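Local structure of kinetochore protein mis18 (Schizosaccharomyces pombe, 5J6P) at residues W22-R27 with S31-D36; D46-S51 with V57-S62; K72-T77 with D82-M87; K11-V16 with K94-Q99; S41-D46 with R65-I70. The protein works in the CENP-A recruiting complex, preserving kinetochore factors and the deacetylated state of histones in the central core of the centromere. All blocks are in the same frame, centred on the assembly; numbering follows the deposited sequence.

Contact 1: residues W22-R27 with S31-D36; sequences WVISHR and SFTLSD
A beta hairpin with a classic bulge brings strand 22-26 against strand 31-34, and the bulge is read directly from the register: V23 and I24 both face T33. The strand axes approach to 4.7 Å with N-to-C directions 166° apart, so the strands are antiparallel. H26 N donates to S31 O at 3.2 Å, and the return bond from S31 N to H26 O is weak. T33 N reaches I24 O at 2.9 Å, whereas the bond from V23 N to T33 O is weak.

The hairpin has two distinct faces. On one, W22 and F32 set their rings nearly parallel, planes 5° apart, but slid well past each other. The rim of the indole meets both CB and the ring atom CD2 of F32, CH2 of W22 lying 3.9 Å from CB, and L34 CD1 approaches the same indole obliquely. F32 also meets F7, and L34 packs on F90 of strand 88-91; these two residues carry the face into the core of the Mis18 domain, with W22 at its exposed margin. On the other face I24 and T33 lie alongside each other with parallel side chains. Within the bulge, V23 turns its methyl CG1 away from its own backbone N (chi1 171°), which leaves the other, CG2, to rest against S35 CB at 3.7 Å.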
# COMPACT_ATOMS: atom_id res chain seq x y z
N TRP A 22 -0.70 15.44 -0.44
CA TRP A 22 0.24 16.08 0.48
C TRP A 22 0.01 17.58 0.58
O TRP A 22 -0.54 18.21 -0.35
CB TRP A 22 1.66 15.77 0.05
CG TRP A 22 2.76 16.30 0.84
CD1 TRP A 22 3.27 17.56 0.78
CD2 TRP A 22 3.63 15.56 1.71
NE1 TRP A 22 4.38 17.66 1.60
CE2 TRP A 22 4.62 16.45 2.18
CE3 TRP A 22 3.66 14.21 2.15
CZ2 TRP A 22 5.62 16.06 3.09
CZ3 TRP A 22 4.67 13.81 3.07
CH2 TRP A 22 5.64 14.74 3.52
N VAL A 23 0.39 18.12 1.74
CA VAL A 23 0.16 19.50 2.13
C VAL A 23 1.46 20.09 2.64
O VAL A 23 2.00 21.01 2.02
CB VAL A 23 -0.90 19.61 3.24
CG1 VAL A 23 -0.98 21.04 3.78
CG2 VAL A 23 -2.26 19.14 2.72
N ILE A 24 1.93 19.55 3.76
CA ILE A 24 3.12 20.06 4.45
C ILE A 24 3.59 18.96 5.38
O ILE A 24 2.84 17.99 5.55
CB ILE A 24 2.75 21.31 5.26
CG1 ILE A 24 3.96 21.96 5.98
CG2 ILE A 24 1.65 20.97 6.27
CD1 ILE A 24 5.15 22.32 5.10
N SER A 25 4.78 19.07 5.97
CA SER A 25 5.20 18.23 7.11
C SER A 25 6.27 18.87 8.02
O SER A 25 6.94 19.82 7.62
CB SER A 25 5.73 16.92 6.57
OG SER A 25 6.91 17.14 5.86
N HIS A 26 6.45 18.30 9.22
CA HIS A 26 7.21 18.93 10.33
C HIS A 26 8.19 18.01 11.02
O HIS A 26 7.83 17.15 11.83
CB HIS A 26 6.26 19.45 11.43
CG HIS A 26 5.13 20.26 10.91
ND1 HIS A 26 5.07 21.63 11.04
CD2 HIS A 26 4.00 19.89 10.25
CE1 HIS A 26 3.97 22.07 10.47
NE2 HIS A 26 3.30 21.04 9.99
N ARG A 27 9.46 18.24 10.78
CA ARG A 27 10.49 17.34 11.28
C ARG A 27 10.52 17.31 12.80
O ARG A 27 10.77 16.27 13.41
CB ARG A 27 11.87 17.73 10.71
CG ARG A 27 11.96 17.65 9.19
CD ARG A 27 13.37 17.95 8.68
NE ARG A 27 13.75 17.03 7.60
CZ ARG A 27 14.79 17.17 6.77
NH1 ARG A 27 15.62 18.22 6.85
NH2 ARG A 27 14.99 16.25 5.84
N SER A 31 6.10 14.29 12.10
CA SER A 31 4.71 14.23 11.59
C SER A 31 4.63 14.67 10.12
O SER A 31 5.57 15.29 9.62
CB SER A 31 3.79 15.16 12.38
OG SER A 31 3.58 16.42 11.74
N PHE A 32 3.51 14.38 9.45
CA PHE A 32 3.25 14.93 8.10
C PHE A 32 1.75 15.05 7.86
O PHE A 32 0.96 14.43 8.53
CB PHE A 32 3.91 14.09 6.99
CG PHE A 32 3.32 12.72 6.81
CD1 PHE A 32 3.79 11.63 7.56
CD2 PHE A 32 2.28 12.51 5.92
CE1 PHE A 32 3.23 10.36 7.42
CE2 PHE A 32 1.71 11.24 5.79
CZ PHE A 32 2.19 10.17 6.53
N THR A 33 1.34 15.82 6.87
CA THR A 33 -0.03 16.29 6.88
C THR A 33 -0.61 16.23 5.47
O THR A 33 0.05 16.59 4.52
CB THR A 33 -0.10 17.73 7.50
OG1 THR A 33 0.56 17.76 8.80
CG2 THR A 33 -1.55 18.22 7.61
N LEU A 34 -1.86 15.76 5.39
CA LEU A 34 -2.50 15.41 4.15
C LEU A 34 -3.88 16.01 4.16
O LEU A 34 -4.51 16.06 5.19
CB LEU A 34 -2.67 13.87 4.04
CG LEU A 34 -1.73 12.88 3.31
CD1 LEU A 34 -0.26 13.03 3.66
CD2 LEU A 34 -2.18 11.44 3.56
N SER A 35 -4.36 16.38 2.98
CA SER A 35 -5.65 17.00 2.79
C SER A 35 -6.72 15.99 2.50
O SER A 35 -7.91 16.35 2.35
CB SER A 35 -5.56 17.96 1.60
OG SER A 35 -5.31 17.26 0.38
N ASP A 36 -6.31 14.74 2.33
CA ASP A 36 -7.29 13.67 2.15
C ASP A 36 -6.77 12.33 2.62
O ASP A 36 -5.55 12.09 2.64
CB ASP A 36 -7.79 13.57 0.68
CG ASP A 36 -9.22 13.00 0.59
OD1 ASP A 36 -9.78 12.61 1.64
OD2 ASP A 36 -9.79 12.94 -0.52

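Contact 2: residues D46-S51 with V57-S62; sequences DTFKRS and VYSELS
K49 and Y58 form an antiparallel hydrogen-bonded pair in which each residue gives one N-H and accepts one: K49 N gives to Y58 O at 2.8 Å, and Y58 N gives to K49 O at 3.1 Å, with N-H angles of 152° and 155°. Beyond this pair, S59 OG reaches the carbonyl of T47, two residues before K49, donating to T47 O at 3.0 Å from a position tilted out of the carbonyl plane. N75 ND2 adds a weak bond to that hydroxyl.

The lysine then bridges two partners. Its CB lies over a face of the Y58 ring, 4.3 Å from the centroid, a CH-pi contact; from there a bend at chi3 (-48°) carries NZ to within 3.3 Å of E60 OE2, a salt bridge whose hydrogen bond is weak. K72 meets the same tyrosine by cation-pi. Polar groups at the turn find partners in the loop: R50 NH1 bonds G54 O, and S51 OG bonds C56 N. On the other face of the strands, F48 CB touches V57 CG1 at 4.0 Å. Reciprocal K49-Y58 bonding between consecutive antiparallel strands joined by a short loop identifies a beta hairpin, formed by the outermost strand 42-50 and its neighbour 57-63; the salt bridge is an addition to it.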
# COMPACT_ATOMS: atom_id res chain seq x y z
N ASP A 46 -13.81 11.52 19.60
CA ASP A 46 -14.55 12.76 20.03
C ASP A 46 -14.03 13.54 21.28
O ASP A 46 -14.52 14.61 21.55
CB ASP A 46 -16.10 12.56 20.10
CG ASP A 46 -16.51 11.12 20.41
OD1 ASP A 46 -16.01 10.56 21.43
OD2 ASP A 46 -17.33 10.57 19.62
N THR A 47 -13.07 13.00 22.02
CA THR A 47 -12.23 13.81 22.90
C THR A 47 -11.42 14.84 22.09
O THR A 47 -10.95 14.55 20.99
CB THR A 47 -11.18 12.93 23.63
OG1 THR A 47 -11.76 11.66 23.98
CG2 THR A 47 -10.55 13.64 24.89
N PHE A 48 -11.26 16.04 22.67
CA PHE A 48 -10.54 17.19 22.08
C PHE A 48 -9.42 17.53 23.04
O PHE A 48 -9.66 17.68 24.22
CB PHE A 48 -11.44 18.42 22.04
CG PHE A 48 -12.56 18.40 21.01
CD1 PHE A 48 -12.30 18.64 19.66
CD2 PHE A 48 -13.90 18.27 21.41
CE1 PHE A 48 -13.32 18.70 18.73
CE2 PHE A 48 -14.94 18.32 20.47
CZ PHE A 48 -14.65 18.53 19.13
N LYS A 49 -8.19 17.66 22.56
CA LYS A 49 -7.03 17.73 23.46
C LYS A 49 -6.14 18.87 23.02
O LYS A 49 -6.43 19.51 22.03
CB LYS A 49 -6.25 16.39 23.49
CG LYS A 49 -7.06 15.16 23.11
CD LYS A 49 -6.52 13.86 23.70
CE LYS A 49 -5.02 13.66 23.53
NZ LYS A 49 -4.65 12.30 24.01
N ARG A 50 -5.06 19.11 23.76
CA ARG A 50 -4.22 20.28 23.59
C ARG A 50 -2.80 19.92 23.31
O ARG A 50 -2.23 19.08 23.99
CB ARG A 50 -4.21 21.12 24.88
CG ARG A 50 -5.37 22.09 24.99
CD ARG A 50 -4.90 23.48 25.39
NE ARG A 50 -4.64 23.60 26.83
CZ ARG A 50 -4.35 24.74 27.47
NH1 ARG A 50 -4.27 25.89 26.82
NH2 ARG A 50 -4.14 24.72 28.78
N SER A 51 -2.21 20.62 22.35
CA SER A 51 -0.78 20.50 22.09
C SER A 51 -0.01 20.70 23.38
O SER A 51 -0.58 21.20 24.35
CB SER A 51 -0.35 21.51 21.02
OG SER A 51 -1.20 22.65 21.07
N VAL A 57 -5.81 22.77 19.31
CA VAL A 57 -6.73 21.73 19.73
C VAL A 57 -6.94 20.67 18.62
O VAL A 57 -7.36 20.97 17.49
CB VAL A 57 -8.06 22.34 20.22
CG1 VAL A 57 -9.16 21.30 20.39
CG2 VAL A 57 -7.81 23.09 21.52
N TYR A 58 -6.68 19.42 18.99
CA TYR A 58 -6.80 18.30 18.08
C TYR A 58 -7.58 17.15 18.68
O TYR A 58 -7.62 16.95 19.89
CB TYR A 58 -5.43 17.80 17.71
CG TYR A 58 -4.69 17.10 18.83
CD1 TYR A 58 -4.89 15.75 19.08
CD2 TYR A 58 -3.76 17.77 19.60
CE1 TYR A 58 -4.21 15.10 20.08
CE2 TYR A 58 -3.07 17.12 20.60
CZ TYR A 58 -3.31 15.79 20.83
OH TYR A 58 -2.64 15.12 21.82
N SER A 59 -8.20 16.41 17.79
CA SER A 59 -8.79 15.12 18.10
C SER A 59 -7.88 14.04 17.52
O SER A 59 -7.32 14.20 16.44
CB SER A 59 -10.18 15.06 17.49
OG SER A 59 -11.06 15.87 18.25
N GLU A 60 -7.72 12.94 18.26
CA GLU A 60 -6.92 11.81 17.81
C GLU A 60 -7.49 11.08 16.58
O GLU A 60 -8.70 10.96 16.46
CB GLU A 60 -6.79 10.83 18.94
CG GLU A 60 -5.81 11.30 19.99
CD GLU A 60 -5.59 10.27 21.07
OE1 GLU A 60 -6.59 9.58 21.43
OE2 GLU A 60 -4.43 10.15 21.55
N LEU A 61 -6.60 10.64 15.66
CA LEU A 61 -6.95 9.77 14.51
C LEU A 61 -6.53 8.32 14.75
O LEU A 61 -5.34 8.05 15.03
CB LEU A 61 -6.22 10.19 13.26
CG LEU A 61 -6.71 11.29 12.35
CD1 LEU A 61 -5.76 11.37 11.15
CD2 LEU A 61 -8.13 11.00 11.93
N SER A 62 -7.49 7.40 14.56
CA SER A 62 -7.30 5.94 14.72
C SER A 62 -7.47 5.14 13.40
O SER A 62 -8.30 5.54 12.59
CB SER A 62 -8.32 5.44 15.72
OG SER A 62 -8.12 6.02 17.01

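Contact 3: residues K72-T77 with D82-M87; sequences KVYNST and DDIRDM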
# COMPACT_ATOMS: atom_id res chain seq x y z
N LYS A 72 -3.72 12.79 14.12
CA LYS A 72 -4.64 13.76 14.70
C LYS A 72 -5.19 14.74 13.70
O LYS A 72 -4.60 14.96 12.64
CB LYS A 72 -3.96 14.55 15.81
CG LYS A 72 -2.47 14.66 15.65
CD LYS A 72 -1.90 15.49 16.76
CE LYS A 72 -1.70 14.71 18.05
NZ LYS A 72 -0.35 14.11 18.07
N VAL A 73 -6.33 15.31 14.05
CA VAL A 73 -6.87 16.43 13.29
C VAL A 73 -6.85 17.63 14.19
O VAL A 73 -7.59 17.67 15.18
CB VAL A 73 -8.32 16.20 12.90
CG1 VAL A 73 -8.85 17.40 12.12
CG2 VAL A 73 -8.43 14.93 12.07
N TYR A 74 -6.04 18.63 13.84
CA TYR A 74 -6.11 19.91 14.54
C TYR A 74 -7.39 20.64 14.15
O TYR A 74 -7.60 20.95 12.98
CB TYR A 74 -4.88 20.75 14.27
CG TYR A 74 -3.67 20.12 14.91
CD1 TYR A 74 -2.95 19.13 14.29
CD2 TYR A 74 -3.29 20.48 16.18
CE1 TYR A 74 -1.84 18.57 14.90
CE2 TYR A 74 -2.21 19.89 16.80
CZ TYR A 74 -1.49 18.95 16.16
OH TYR A 74 -0.41 18.36 16.78
N ASN A 75 -8.27 20.85 15.15
CA ASN A 75 -9.57 21.49 14.96
C ASN A 75 -9.48 23.01 15.13
O ASN A 75 -10.23 23.75 14.45
CB ASN A 75 -10.61 20.95 15.95
CG ASN A 75 -10.54 19.45 16.12
OD1 ASN A 75 -11.04 18.69 15.29
ND2 ASN A 75 -9.93 19.01 17.20
N SER A 76 -8.59 23.45 16.03
CA SER A 76 -8.38 24.86 16.34
C SER A 76 -6.94 25.17 16.36
O SER A 76 -6.17 24.54 17.08
CB SER A 76 -8.93 25.23 17.72
OG SER A 76 -10.32 25.00 17.77
N THR A 77 -6.59 26.20 15.61
CA THR A 77 -5.22 26.65 15.48
C THR A 77 -5.13 28.18 15.54
O THR A 77 -6.17 28.89 15.41
CB THR A 77 -4.66 26.19 14.12
OG1 THR A 77 -5.61 26.43 13.07
CG2 THR A 77 -4.37 24.72 14.17
N ASP A 82 -2.91 27.39 10.22
CA ASP A 82 -4.17 27.20 9.46
C ASP A 82 -4.06 26.20 8.32
O ASP A 82 -5.10 25.76 7.81
CB ASP A 82 -4.73 28.51 8.92
CG ASP A 82 -5.60 29.24 9.91
OD1 ASP A 82 -5.21 29.31 11.08
OD2 ASP A 82 -6.69 29.73 9.52
N ASP A 83 -2.84 25.85 7.90
CA ASP A 83 -2.58 24.74 6.93
C ASP A 83 -3.04 23.38 7.45
O ASP A 83 -3.65 22.61 6.74
CB ASP A 83 -1.10 24.57 6.67
CG ASP A 83 -0.43 25.86 6.40
OD1 ASP A 83 -0.70 26.39 5.29
OD2 ASP A 83 0.30 26.32 7.33
N ILE A 84 -2.70 23.13 8.71
CA ILE A 84 -2.96 21.89 9.40
C ILE A 84 -4.45 21.68 9.66
O ILE A 84 -4.93 20.54 9.74
CB ILE A 84 -2.23 21.89 10.77
CG1 ILE A 84 -0.75 22.12 10.62
CG2 ILE A 84 -2.35 20.57 11.47
CD1 ILE A 84 -0.15 21.52 9.37
N ARG A 85 -5.18 22.77 9.82
CA ARG A 85 -6.47 22.72 10.46
C ARG A 85 -7.46 22.05 9.56
O ARG A 85 -7.50 22.36 8.40
CB ARG A 85 -6.98 24.12 10.77
CG ARG A 85 -8.33 24.17 11.48
CD ARG A 85 -9.05 25.44 11.13
NE ARG A 85 -8.47 26.56 11.85
CZ ARG A 85 -8.70 27.85 11.59
NH1 ARG A 85 -9.47 28.23 10.56
NH2 ARG A 85 -8.12 28.75 12.37
N ASP A 86 -8.27 21.17 10.16
CA ASP A 86 -9.19 20.27 9.48
C ASP A 86 -8.56 19.44 8.35
O ASP A 86 -9.20 19.17 7.30
CB ASP A 86 -10.44 21.04 9.07
CG ASP A 86 -11.22 21.52 10.27
OD1 ASP A 86 -10.86 21.10 11.40
OD2 ASP A 86 -12.19 22.30 10.10
N MET A 87 -7.31 19.02 8.60
CA MET A 87 -6.56 18.16 7.71
C MET A 87 -5.97 17.02 8.54
O MET A 87 -5.75 17.17 9.75
CB MET A 87 -5.40 18.89 7.00
CG MET A 87 -5.74 20.17 6.28
SD MET A 87 -6.35 20.15 4.59
CE MET A 87 -8.10 19.72 4.71
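Y74 O is approached by two groups of the facing loop. D86 N donates to it at 2.9 Å, with an N-H angle of 162°, while R85 CA offers a C-H contact at 3.3 Å. R85 and D86 are the central residues of a type II beta turn from I84 to M87, and this corner faces Y74 O; a weak bond from M87 N to I84 O closes the turn.

The second polar point is T77 OG1, which accepts from R85 NE at 3.1 Å, the hydroxyl lying 30° out of the guanidinium plane. R85 reaches it by folding back at chi3 (-76°). Its NH2 also lies 3.2 Å from D82 OD1; that oxygen sits well off the guanidinium plane, so the pairing is one of charges without a directed N-H. Next to these polar groups, the I84 side chain lies alongside Y74, with its CG2 against CD1 of the ring.

The loop 82-87 thereby closes onto strand 69-76, whose V73 and N75 are bonded to strand 57-63. From the loop, I84 extends to I24 and H26 of strand 22-26 and to T89 of strand 88-91.

Contact 4: residues K11-V16 with K94-Q99; sequences KCFQIV and KLQAYQ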
# COMPACT_ATOMS: atom_id res chain seq x y z
N LYS A 11 0.93 -1.23 11.68
CA LYS A 11 0.48 -2.38 12.42
C LYS A 11 -0.30 -3.35 11.56
O LYS A 11 0.01 -4.51 11.56
CB LYS A 11 -0.43 -1.93 13.57
CG LYS A 11 -0.40 -2.92 14.71
CD LYS A 11 -1.73 -3.15 15.37
CE LYS A 11 -1.62 -4.36 16.30
NZ LYS A 11 -2.19 -4.09 17.64
N CYS A 12 -1.27 -2.86 10.79
CA CYS A 12 -2.09 -3.72 9.95
C CYS A 12 -1.84 -3.57 8.45
O CYS A 12 -2.27 -4.40 7.66
CB CYS A 12 -3.58 -3.49 10.25
SG CYS A 12 -4.25 -1.97 9.55
N PHE A 13 -1.14 -2.50 8.06
CA PHE A 13 -0.88 -2.25 6.62
C PHE A 13 -2.08 -1.69 5.84
O PHE A 13 -2.08 -1.68 4.61
CB PHE A 13 -0.32 -3.48 5.91
CG PHE A 13 1.11 -3.84 6.26
CD1 PHE A 13 1.93 -3.03 7.04
CD2 PHE A 13 1.64 -5.00 5.73
CE1 PHE A 13 3.23 -3.40 7.31
CE2 PHE A 13 2.95 -5.36 5.98
CZ PHE A 13 3.74 -4.55 6.79
N GLN A 14 -3.09 -1.20 6.52
CA GLN A 14 -4.13 -0.51 5.82
C GLN A 14 -3.58 0.76 5.19
O GLN A 14 -2.91 1.54 5.85
CB GLN A 14 -5.28 -0.15 6.76
CG GLN A 14 -6.39 0.55 6.00
CD GLN A 14 -7.63 0.77 6.82
OE1 GLN A 14 -7.61 1.03 8.05
NE2 GLN A 14 -8.75 0.73 6.12
N ILE A 15 -3.90 0.96 3.92
CA ILE A 15 -3.48 2.18 3.25
C ILE A 15 -4.42 3.28 3.68
O ILE A 15 -5.62 3.12 3.55
CB ILE A 15 -3.54 2.06 1.72
CG1 ILE A 15 -2.38 1.19 1.26
CG2 ILE A 15 -3.48 3.42 1.05
CD1 ILE A 15 -2.57 0.59 -0.12
N VAL A 16 -3.85 4.39 4.17
CA VAL A 16 -4.62 5.54 4.64
C VAL A 16 -4.59 6.74 3.67
O VAL A 16 -5.51 7.55 3.65
CB VAL A 16 -4.17 5.96 6.05
CG1 VAL A 16 -4.29 4.78 7.02
CG2 VAL A 16 -2.75 6.52 6.03
N LYS A 94 4.20 5.89 13.25
CA LYS A 94 3.07 5.00 13.19
C LYS A 94 2.65 4.69 11.78
O LYS A 94 1.73 3.95 11.59
CB LYS A 94 1.91 5.69 13.93
CG LYS A 94 2.12 5.85 15.44
CD LYS A 94 1.75 4.55 16.12
CE LYS A 94 1.87 4.58 17.62
NZ LYS A 94 1.34 3.28 18.11
N LEU A 95 3.32 5.26 10.78
CA LEU A 95 2.96 5.06 9.38
C LEU A 95 4.12 4.38 8.71
O LEU A 95 5.16 4.16 9.34
CB LEU A 95 2.66 6.38 8.66
CG LEU A 95 1.28 7.00 8.78
CD1 LEU A 95 0.28 6.27 7.93
CD2 LEU A 95 0.81 7.01 10.22
N GLN A 96 3.92 4.04 7.43
CA GLN A 96 4.94 3.42 6.59
C GLN A 96 4.77 3.94 5.18
O GLN A 96 3.65 4.18 4.73
CB GLN A 96 4.74 1.93 6.59
CG GLN A 96 5.96 1.13 6.90
CD GLN A 96 5.65 -0.33 6.82
OE1 GLN A 96 4.90 -0.76 5.95
NE2 GLN A 96 6.20 -1.12 7.74
N ALA A 97 5.88 4.11 4.47
CA ALA A 97 5.81 4.64 3.10
C ALA A 97 6.29 3.60 2.12
O ALA A 97 7.23 2.81 2.39
CB ALA A 97 6.62 5.92 2.96
N TYR A 98 5.60 3.57 1.00
CA TYR A 98 6.00 2.75 -0.08
C TYR A 98 6.06 3.67 -1.28
O TYR A 98 4.99 4.16 -1.77
CB TYR A 98 5.03 1.58 -0.30
CG TYR A 98 5.27 0.91 -1.62
CD1 TYR A 98 6.38 0.06 -1.80
CD2 TYR A 98 4.44 1.17 -2.72
CE1 TYR A 98 6.65 -0.51 -3.04
CE2 TYR A 98 4.69 0.60 -3.94
CZ TYR A 98 5.79 -0.22 -4.10
OH TYR A 98 6.03 -0.75 -5.33
N GLN A 99 7.29 3.92 -1.75
CA GLN A 99 7.51 4.68 -2.97
C GLN A 99 7.50 3.73 -4.13
O GLN A 99 8.27 2.78 -4.14
CB GLN A 99 8.83 5.46 -2.96
CG GLN A 99 8.80 6.60 -4.00
CD GLN A 99 10.14 7.28 -4.23
OE1 GLN A 99 11.15 6.94 -3.62
NE2 GLN A 99 10.14 8.27 -5.14
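The F13 ring and the Q96 amide are the two flat groups that meet, their planes 49° apart, so they neither stack nor stand perpendicular. Q96 OE1 comes obliquely to the ring, 3.4 Å from F13 CE1, and Q96 NE2 lies 3.8 Å from that same carbon. A straight run from CB to the amide (chi2 -178°) gives Q96 this reach. R65 of the second subunit makes a cation-pi contact with this ring, which places F13 at the interface with that subunit.

F13 has a positive phi (76°), directly after the zinc ligand C12, and Q14 N then donates to C12 SG at 3.3 Å, as in a zinc knuckle. Deeper in, the methyls of V16 and L95 meet end on, CG2 to CD1 at 3.6 Å, and both residues pack on F90. With no hydrogen bond found between the two segments, the contact is apolar plus a weakly polar approach of oxygen to ring, and strand 5-9 makes the backbone link between strands 15-18 and 95-99.

Contact 5: residues S41-D46 with R65-I70; sequences SVRVED and RCNEVI. With ZN (zinc ion), chain D.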
# COMPACT_ATOMS: atom_id res chain seq x y z
N SER A 41 -10.78 4.49 6.11
CA SER A 41 -9.54 4.08 6.75
C SER A 41 -9.29 4.62 8.16
O SER A 41 -8.39 4.15 8.86
CB SER A 41 -8.35 4.46 5.91
OG SER A 41 -8.26 5.86 5.80
N VAL A 42 -10.08 5.59 8.61
CA VAL A 42 -9.63 6.45 9.70
C VAL A 42 -10.81 7.00 10.48
O VAL A 42 -11.83 7.35 9.87
CB VAL A 42 -8.68 7.54 9.08
CG1 VAL A 42 -9.15 8.96 9.26
CG2 VAL A 42 -7.27 7.34 9.57
N ARG A 43 -10.67 7.03 11.81
CA ARG A 43 -11.73 7.46 12.75
C ARG A 43 -11.21 8.64 13.57
O ARG A 43 -10.09 8.60 14.06
CB ARG A 43 -12.05 6.32 13.71
CG ARG A 43 -13.20 6.50 14.72
CD ARG A 43 -13.18 5.49 15.88
NE ARG A 43 -12.81 4.17 15.37
CZ ARG A 43 -11.85 3.36 15.82
NH1 ARG A 43 -11.12 3.62 16.89
NH2 ARG A 43 -11.64 2.20 15.19
N VAL A 44 -12.03 9.69 13.72
CA VAL A 44 -11.70 10.84 14.57
C VAL A 44 -12.32 10.57 15.93
O VAL A 44 -13.52 10.41 16.00
CB VAL A 44 -12.32 12.13 14.00
CG1 VAL A 44 -11.88 13.34 14.81
CG2 VAL A 44 -11.93 12.34 12.55
N GLU A 45 -11.54 10.51 16.99
CA GLU A 45 -12.09 10.27 18.34
C GLU A 45 -12.67 11.58 18.91
O GLU A 45 -12.05 12.61 18.78
CB GLU A 45 -11.02 9.72 19.30
CG GLU A 45 -10.14 8.58 18.77
CD GLU A 45 -10.91 7.32 18.39
OE1 GLU A 45 -12.05 7.10 18.85
OE2 GLU A 45 -10.35 6.51 17.63
N ASP A 46 -13.81 11.52 19.60
CA ASP A 46 -14.55 12.76 20.03
C ASP A 46 -14.03 13.54 21.28
O ASP A 46 -14.52 14.61 21.55
CB ASP A 46 -16.10 12.56 20.10
CG ASP A 46 -16.51 11.12 20.41
OD1 ASP A 46 -16.01 10.56 21.43
OD2 ASP A 46 -17.33 10.57 19.62
N ARG A 65 -9.22 -0.28 11.17
CA ARG A 65 -8.93 -1.70 11.29
C ARG A 65 -8.20 -2.11 12.59
O ARG A 65 -8.69 -2.99 13.28
CB ARG A 65 -8.15 -2.18 10.08
CG ARG A 65 -7.84 -3.66 10.14
CD ARG A 65 -7.60 -4.29 8.79
NE ARG A 65 -8.88 -4.48 8.12
CZ ARG A 65 -9.19 -3.99 6.92
NH1 ARG A 65 -8.30 -3.27 6.17
NH2 ARG A 65 -10.41 -4.25 6.44
N CYS A 66 -7.05 -1.51 12.85
CA CYS A 66 -6.21 -1.94 13.97
C CYS A 66 -6.36 -1.06 15.20
O CYS A 66 -5.63 -1.23 16.18
CB CYS A 66 -4.74 -1.99 13.53
SG CYS A 66 -3.86 -0.42 13.70
N ASN A 67 -7.30 -0.13 15.15
CA ASN A 67 -7.53 0.78 16.32
C ASN A 67 -6.33 1.58 16.85
O ASN A 67 -6.43 2.21 17.86
CB ASN A 67 -8.15 0.01 17.48
CG ASN A 67 -9.45 -0.64 17.10
OD1 ASN A 67 -10.32 -0.02 16.49
ND2 ASN A 67 -9.59 -1.90 17.44
N GLU A 68 -5.20 1.57 16.17
CA GLU A 68 -4.05 2.26 16.63
C GLU A 68 -4.24 3.76 16.41
O GLU A 68 -4.86 4.20 15.43
CB GLU A 68 -2.83 1.75 15.86
CG GLU A 68 -1.51 2.01 16.56
CD GLU A 68 -1.20 1.00 17.65
OE1 GLU A 68 -2.12 0.48 18.29
OE2 GLU A 68 -0.01 0.73 17.87
N VAL A 69 -3.72 4.54 17.34
CA VAL A 69 -3.69 5.96 17.23
C VAL A 69 -2.47 6.25 16.37
O VAL A 69 -1.33 5.90 16.73
CB VAL A 69 -3.66 6.65 18.62
CG1 VAL A 69 -3.45 8.15 18.49
CG2 VAL A 69 -4.98 6.41 19.33
N ILE A 70 -2.75 6.86 15.22
CA ILE A 70 -1.77 7.08 14.16
C ILE A 70 -1.62 8.54 13.79
O ILE A 70 -0.80 8.88 12.95
CB ILE A 70 -2.13 6.30 12.85
CG1 ILE A 70 -3.51 6.69 12.32
CG2 ILE A 70 -2.06 4.79 13.06
CD1 ILE A 70 -3.82 6.06 10.99
ZN ZN D . -3.95 -0.18 11.55
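R43 and N67 are the nearest backbones of the two segments, yet their CA atoms stand 8.7 Å apart, too far for strand pairing: strand 57-63 lies between strands 42-50 and 69-76 in the antiparallel sheet of this Yippee/Mis18 zinc-binding fold, with R43 bonded to S62 on one flank and I70 to L61 on the other.

Side chains therefore span the gap. R43 extends from its backbone and then bends at chi3, which brings NH2 to N67 OD1 at 2.9 Å. The donor lies in the carbonyl plane of the amide, with an N-H angle of 151°, although guanidinium and amide planes are 49° apart. The other terminal nitrogen, NH1, is held within its own segment by E45 OE2 at 3.1 Å, a salt bridge on the syn lone pair. Two of its nitrogens gripped from different residues would be expected to limit the guanidinium's rotation.

N67 follows C66, a ligand of the zinc ion together with C9, C12 and C63. As in a zinc knuckle, N67 has positive phi (55°) and E68 N points back at C66 SG, though weakly. R43 thus ties N67, next to the ligand C66, to strand 42-50. On the core side V42 and I70 touch, CG2 to CD1 at 3.9 Å, and in the site itself C66 SG binds the zinc ion at 2.2 Å.

Contacts 2, 3 and 5 lie on the same antiparallel sheet, contact 2 nested within the loop closed by contact 5. Contacts 2 and 5 share D46, with L61 O meeting I70 N at 2.9 Å, and contacts 2 and 3 join where S59 O meets V73 N at 2.8 Å. Contact 1 lies at the opposite end of that sheet, its centre about 17 Å from those of contacts 2 and 5, and meets contact 3 through I84. Contacts 4 and 5 supply C12 and C66 to the zinc site from two turns, and the salt bridge from K94 NZ to E68 OE2, 2.9 Å, links them. L95 of contact 4 also packs on F32 of contact 1, connecting the metal end with the hairpin.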